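Side-chain contact in peptide amidase (Stenotrophomonas maltophilia, PDB 1M22), which probably hydrolyses amide bonds as a member of the amidase signature family: residues A353-Q356 with Q361-G364. Sequence-based numbering, arbitrary orientation.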
ATOM      1  N   ALA A 353       0.693 -13.889 -24.960  1.00 12.18           N
ATOM      2  CA  ALA A 353       1.175 -15.096 -25.623  1.00 14.01           C
ATOM      3  C   ALA A 353       1.925 -15.984 -24.635  1.00 14.18           C
ATOM      4  O   ALA A 353       1.800 -17.209 -24.670  1.00 15.20           O
ATOM      5  CB  ALA A 353       2.082 -14.725 -26.791  1.00 14.39           C
ATOM      6  N   PHE A 354       2.699 -15.366 -23.745  1.00 13.37           N
ATOM      7  CA  PHE A 354       3.456 -16.125 -22.757  1.00 12.39           C
ATOM      8  C   PHE A 354       2.530 -16.912 -21.839  1.00 12.68           C
ATOM      9  O   PHE A 354       2.750 -18.099 -21.597  1.00 12.90           O
ATOM     10  CB  PHE A 354       4.343 -15.195 -21.916  1.00 14.20           C
ATOM     11  CG  PHE A 354       5.052 -15.894 -20.785  1.00 13.07           C
ATOM     12  CD1 PHE A 354       4.399 -16.148 -19.580  1.00 12.18           C
ATOM     13  CD2 PHE A 354       6.367 -16.325 -20.932  1.00 13.41           C
ATOM     14  CE1 PHE A 354       5.043 -16.821 -18.542  1.00 13.85           C
ATOM     15  CE2 PHE A 354       7.019 -16.999 -19.902  1.00 14.00           C
ATOM     16  CZ  PHE A 354       6.356 -17.249 -18.704  1.00 13.97           C
ATOM     17  N   ASN A 355       1.496 -16.255 -21.325  1.00 11.97           N
ATOM     18  CA  ASN A 355       0.570 -16.934 -20.430  1.00 12.82           C
ATOM     19  C   ASN A 355      -0.139 -18.090 -21.125  1.00 14.06           C
ATOM     20  O   ASN A 355      -0.408 -19.117 -20.507  1.00 14.44           O
ATOM     21  CB  ASN A 355      -0.459 -15.949 -19.863  1.00 12.18           C
ATOM     22  CG  ASN A 355       0.161 -14.950 -18.905  1.00 11.09           C
ATOM     23  OD1 ASN A 355       1.132 -15.258 -18.215  1.00 11.42           O
ATOM     24  ND2 ASN A 355      -0.409 -13.753 -18.850  1.00 10.74           N
ATOM     25  N   GLN A 356      -0.435 -17.920 -22.410  1.00 15.00           N
ATOM     26  CA  GLN A 356      -1.102 -18.971 -23.171  1.00 17.07           C
ATOM     27  C   GLN A 356      -0.167 -20.164 -23.343  1.00 17.71           C
ATOM     28  O   GLN A 356      -0.598 -21.315 -23.264  1.00 18.60           O
ATOM     29  CB  GLN A 356      -1.533 -18.442 -24.541  1.00 17.96           C
ATOM     30  CG  GLN A 356      -2.586 -17.351 -24.473  1.00 23.01           C
ATOM     31  CD  GLN A 356      -3.017 -16.866 -25.841  1.00 26.81           C
ATOM     32  OE1 GLN A 356      -2.197 -16.416 -26.640  1.00 27.80           O
ATOM     33  NE2 GLN A 356      -4.313 -16.952 -26.117  1.00 29.02           N
ATOM     34  N   GLN A 361       0.609 -23.223 -15.710  1.00 17.41           N
ATOM     35  CA  GLN A 361       1.116 -22.535 -14.527  1.00 17.69           C
ATOM     36  C   GLN A 361       0.511 -21.152 -14.303  1.00 15.51           C
ATOM     37  O   GLN A 361       0.426 -20.686 -13.166  1.00 17.18           O
ATOM     38  CB  GLN A 361       2.640 -22.383 -14.607  1.00 19.34           C
ATOM     39  CG  GLN A 361       3.429 -23.685 -14.661  1.00 25.24           C
ATOM     40  CD  GLN A 361       3.244 -24.433 -15.966  1.00 28.24           C
ATOM     41  OE1 GLN A 361       3.360 -23.855 -17.048  1.00 30.05           O
ATOM     42  NE2 GLN A 361       2.964 -25.728 -15.872  1.00 30.07           N
ATOM     43  N   GLU A 362       0.086 -20.502 -15.381  1.00 12.81           N
ATOM     44  CA  GLU A 362      -0.461 -19.150 -15.285  1.00 11.97           C
ATOM     45  C   GLU A 362      -1.976 -18.979 -15.347  1.00 13.20           C
ATOM     46  O   GLU A 362      -2.527 -18.107 -14.675  1.00 12.65           O
ATOM     47  CB  GLU A 362       0.159 -18.271 -16.376  1.00 11.34           C
ATOM     48  CG  GLU A 362       1.630 -17.933 -16.173  1.00 11.35           C
ATOM     49  CD  GLU A 362       1.856 -16.917 -15.068  1.00 10.69           C
ATOM     50  OE1 GLU A 362       0.862 -16.486 -14.440  1.00 12.08           O
ATOM     51  OE2 GLU A 362       3.027 -16.553 -14.834  1.00 11.79           O
ATOM     52  N   LEU A 363      -2.651 -19.798 -16.145  1.00 12.94           N
ATOM     53  CA  LEU A 363      -4.094 -19.659 -16.311  1.00 14.58           C
ATOM     54  C   LEU A 363      -4.934 -20.803 -15.749  1.00 14.53           C
ATOM     55  O   LEU A 363      -6.010 -21.096 -16.268  1.00 17.67           O
ATOM     56  CB  LEU A 363      -4.405 -19.474 -17.800  1.00 14.64           C
ATOM     57  CG  LEU A 363      -3.576 -18.399 -18.512  1.00 13.60           C
ATOM     58  CD1 LEU A 363      -3.889 -18.411 -19.998  1.00 17.03           C
ATOM     59  CD2 LEU A 363      -3.865 -17.029 -17.910  1.00 15.08           C
ATOM     60  N   GLY A 364      -4.456 -21.427 -14.679  1.00 14.65           N
ATOM     61  CA  GLY A 364      -5.185 -22.532 -14.083  1.00 17.00           C
ATOM     62  C   GLY A 364      -6.302 -22.146 -13.129  1.00 18.45           C
ATOM     63  O   GLY A 364      -7.286 -22.874 -13.002  1.00 20.02           O
TER
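Asn355 meets Glu362 and Leu363 with different parts of itself: its amide oxygen lies against the glutamate stem, and its CB and backbone carbonyl against the leucine branches. The OD1 atom of Asn355 sits 3.4 Å from CG of Glu362 and 3.6 Å from its CD, so across the contact the amide oxygen rests on the CG and CD end of the glutamate. The amide and carboxylate planes are turned 49° apart, neither stacked nor coplanar. Glu362 takes this shape by bending at chi2 (-73°), which turns the carboxylate oxygens away from the asparagine amide and leaves OE2 beside the Phe354 edge. There OE2 of Glu362 comes 4.2 Å from CE1 of Phe354, near the plane of the ring. OD1 of Asn355 also lies in the plane of this ring, so two oxygens face the ring's rim and not its pi faces. The polar ends of both buried side chains find stronger partners elsewhere: ND2 of Asn355 hydrogen-bonds to OE1 of Gln368, and OE2 of Glu362 to the backbone N of Leu101. Glu132 brings a second carboxylate close to OE1 of Glu362, which may favour protonation of one of the pair. Leu363 adds methyl packing. Its CG lies opposite its own carbonyl carbon (chi1 -50°), and the two methyls divide: CD1 lies over the Asn355 carbonyl, 3.6 Å from O of Asn355, while CD2 is 4.1 Å from CB of Asn355. The contact is local packing, well away from the catalytic serines and lysine. The end of the short helix 359-362 and the residue just after it pack against helix 348-357, and the Glu362 bond to Leu101 joins them to the loop between strand 82-86 and helix 112-119.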